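Local coordinates for 3-guanidinopropionase (Pseudomonas aeruginosa, PDB 3NIQ) that hydrolyses 3-guanidinopropanoate to beta-alanine and urea with two manganese ions per subunit and works as a homohexamer, at the interface of chains A and B. Sequence-based numbering; all coordinates share one arbitrary frame. Chains: chain A/B, 3-guanidinopropionase.

The interface of chains A and B. Residues chain A 46-47, 49, 98, 158, 161, 163-164; chain B 94, 96-97.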
ATOM      1  N   GLY A  46      -1.001  23.425  -9.875  1.00 18.94           N
ATOM      2  CA  GLY A  46       0.021  24.174 -10.636  1.00 20.08           C
ATOM      3  C   GLY A  46       1.017  24.938  -9.753  1.00 20.90           C
ATOM      4  O   GLY A  46       2.181  25.139 -10.133  1.00 21.41           O
ATOM      5  N   GLY A  47       0.579  25.355  -8.568  1.00 20.66           N
ATOM      6  CA  GLY A  47       1.452  26.082  -7.643  1.00 19.02           C
ATOM      7  C   GLY A  47       2.415  25.198  -6.850  1.00 20.74           C
ATOM      8  O   GLY A  47       3.207  25.707  -6.035  1.00 20.49           O
ATOM      9  N   THR A  49       5.494  23.199  -5.647  1.00 22.83           N
ATOM     10  CA  THR A  49       6.943  23.230  -5.887  1.00 25.18           C
ATOM     11  C   THR A  49       7.666  21.930  -5.564  1.00 25.34           C
ATOM     12  O   THR A  49       8.809  21.727  -5.980  1.00 25.99           O
ATOM     13  CB  THR A  49       7.599  24.353  -5.093  1.00 25.31           C
ATOM     14  OG1 THR A  49       7.248  24.219  -3.718  1.00 27.13           O
ATOM     15  CG2 THR A  49       7.115  25.696  -5.613  1.00 27.88           C
ATOM     16  N   LEU A  98      -0.584  27.899 -15.565  1.00 23.46           N
ATOM     17  CA  LEU A  98      -0.854  28.396 -14.233  1.00 24.54           C
ATOM     18  C   LEU A  98      -1.621  29.723 -14.266  1.00 24.78           C
ATOM     19  O   LEU A  98      -2.608  29.901 -13.548  1.00 23.46           O
ATOM     20  CB  LEU A  98       0.481  28.562 -13.505  1.00 24.23           C
ATOM     21  CG  LEU A  98       0.533  28.947 -12.028  1.00 26.28           C
ATOM     22  CD1 LEU A  98       1.922  28.628 -11.480  1.00 27.35           C
ATOM     23  CD2 LEU A  98       0.257  30.428 -11.837  1.00 28.46           C
ATOM     24  N   PHE A 158      12.223  30.166  -7.696  1.00 40.92           N
ATOM     25  CA  PHE A 158      12.969  29.877  -8.936  1.00 41.48           C
ATOM     26  C   PHE A 158      12.983  31.077  -9.890  1.00 42.04           C
ATOM     27  O   PHE A 158      12.548  30.973 -11.040  1.00 42.73           O
ATOM     28  CB  PHE A 158      12.387  28.635  -9.652  1.00 41.55           C
ATOM     29  CG  PHE A 158      12.100  27.463  -8.731  1.00 41.11           C
ATOM     30  CD1 PHE A 158      13.132  26.607  -8.322  1.00 41.67           C
ATOM     31  CD2 PHE A 158      10.795  27.206  -8.283  1.00 39.31           C
ATOM     32  CE1 PHE A 158      12.873  25.522  -7.479  1.00 41.16           C
ATOM     33  CE2 PHE A 158      10.519  26.120  -7.431  1.00 34.01           C
ATOM     34  CZ  PHE A 158      11.549  25.279  -7.027  1.00 38.25           C
ATOM     35  N   ASN A 161       8.860  34.129 -10.215  1.00 37.06           N
ATOM     36  CA  ASN A 161       7.553  33.493 -10.230  1.00 34.76           C
ATOM     37  C   ASN A 161       6.843  33.826  -8.915  1.00 32.51           C
ATOM     38  O   ASN A 161       7.232  33.333  -7.842  1.00 33.02           O
ATOM     39  CB  ASN A 161       7.703  31.983 -10.428  1.00 34.26           C
ATOM     40  CG  ASN A 161       8.399  31.639 -11.734  1.00 36.24           C
ATOM     41  OD1 ASN A 161       7.803  31.727 -12.799  1.00 37.11           O
ATOM     42  ND2 ASN A 161       9.667  31.245 -11.653  1.00 35.60           N
ATOM     43  N   TYR A 163       3.720  33.290  -8.027  1.00 25.01           N
ATOM     44  CA  TYR A 163       2.550  32.476  -7.742  1.00 24.23           C
ATOM     45  C   TYR A 163       2.898  31.012  -7.520  1.00 23.53           C
ATOM     46  O   TYR A 163       3.162  30.287  -8.470  1.00 23.43           O
ATOM     47  CB  TYR A 163       1.537  32.603  -8.874  1.00 24.46           C
ATOM     48  CG  TYR A 163       1.136  34.033  -9.138  1.00 25.60           C
ATOM     49  CD1 TYR A 163       0.556  34.800  -8.126  1.00 23.64           C
ATOM     50  CD2 TYR A 163       1.338  34.624 -10.398  1.00 28.12           C
ATOM     51  CE1 TYR A 163       0.180  36.101  -8.346  1.00 25.58           C
ATOM     52  CE2 TYR A 163       0.952  35.958 -10.632  1.00 29.50           C
ATOM     53  CZ  TYR A 163       0.375  36.678  -9.589  1.00 29.83           C
ATOM     54  OH  TYR A 163      -0.010  37.985  -9.767  1.00 32.85           O
ATOM     55  N   THR A 164       2.923  30.597  -6.256  1.00 22.64           N
ATOM     56  CA  THR A 164       3.085  29.185  -5.903  1.00 22.57           C
ATOM     57  C   THR A 164       2.196  28.958  -4.696  1.00 23.03           C
ATOM     58  O   THR A 164       1.678  29.912  -4.110  1.00 21.39           O
ATOM     59  CB  THR A 164       4.525  28.829  -5.474  1.00 23.54           C
ATOM     60  OG1 THR A 164       4.774  29.398  -4.187  1.00 23.56           O
ATOM     61  CG2 THR A 164       5.571  29.349  -6.487  1.00 23.83           C
TER
ATOM     62  N   ASN B  94      12.282  23.610 -13.776  1.00 28.91           N
ATOM     63  CA  ASN B  94      11.484  24.586 -13.047  1.00 28.90           C
ATOM     64  C   ASN B  94      10.035  24.101 -13.024  1.00 28.73           C
ATOM     65  O   ASN B  94       9.348  24.157 -14.054  1.00 28.41           O
ATOM     66  CB  ASN B  94      11.590  25.966 -13.720  1.00 29.36           C
ATOM     67  CG  ASN B  94      10.842  27.043 -12.971  1.00 29.74           C
ATOM     68  OD1 ASN B  94       9.897  26.763 -12.229  1.00 31.42           O
ATOM     69  ND2 ASN B  94      11.250  28.290 -13.170  1.00 30.89           N
ATOM     70  N   ILE B  96       7.372  25.271 -11.767  1.00 29.01           N
ATOM     71  CA  ILE B  96       6.361  26.335 -11.794  1.00 30.48           C
ATOM     72  C   ILE B  96       6.241  27.036 -13.153  1.00 31.02           C
ATOM     73  O   ILE B  96       5.182  27.563 -13.478  1.00 31.89           O
ATOM     74  CB  ILE B  96       6.649  27.428 -10.724  1.00 30.66           C
ATOM     75  CG1 ILE B  96       6.584  26.844  -9.309  1.00 31.06           C
ATOM     76  CG2 ILE B  96       5.670  28.614 -10.870  1.00 30.70           C
ATOM     77  CD1 ILE B  96       5.296  26.073  -9.012  1.00 28.75           C
ATOM     78  N   ASP B  97       7.324  27.053 -13.927  1.00 30.90           N
ATOM     79  CA  ASP B  97       7.367  27.797 -15.193  1.00 30.31           C
ATOM     80  C   ASP B  97       7.719  26.855 -16.342  1.00 29.97           C
ATOM     81  O   ASP B  97       8.879  26.476 -16.506  1.00 28.95           O
ATOM     82  CB  ASP B  97       8.412  28.921 -15.084  1.00 30.84           C
ATOM     83  CG  ASP B  97       8.458  29.827 -16.318  1.00 32.05           C
ATOM     84  OD1 ASP B  97       7.947  29.442 -17.387  1.00 31.15           O
ATOM     85  OD2 ASP B  97       9.043  30.931 -16.213  1.00 34.58           O
TER
HETATM   86  O   HOH W   1      10.900  31.317 -14.433  1.00 33.64           O
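B:Ile96 pushes its side chain into chain A among A:Leu98, A:Thr164, A:Thr49 and the backbone of A:Gly46 and A:Gly47. It buries 92 Å², more than any other residue of this patch. CG1 of B:Ile96 lies anti to the carbonyl carbon (chi1 -63°), and with chi2 at -52° its CD1 reaches the glycines, 3.4 Å from A:Gly46 O. B:Ile96 CG2 turns to A:Leu98 CD1 at 3.8 Å. The methyl of A:Thr164, CG2, lies 3.9 Å from B:Ile96 CG1, the two side chains nearly perpendicular.

A:Asn161, with 48 Å² hidden, runs antiparallel alongside the isoleucine, and its OD1 faces CB of B:Asp97 at 3.7 Å, amide and carboxylate set almost square. No direct polar bond crosses here; a water instead takes A:Asn161 ND2 at 3.0 Å and B:Asp97 OD2 at 2.6 Å, bridging the chains.

Behind the isoleucine, B:Asn94 OD1 accepts B:Ile96 N at 3.0 Å, slightly tilted from the carbonyl plane, and B:Asp97 N at 3.1 Å, well above that plane (73°) on the same face, which should steady the loop. Its amide also packs against CB of A:Phe158.

Chain B loop 94-97 leads into helix 98-114, whose chain A copy starts with A:Leu98. It meets the chain A loop after strand 37-42 and that between strand 142-147 and helix 168-174, which also carries manganese ligands A:Asp148, A:His150 and A:Asp152; a twin patch recurs across the two-fold of this hexamer interface.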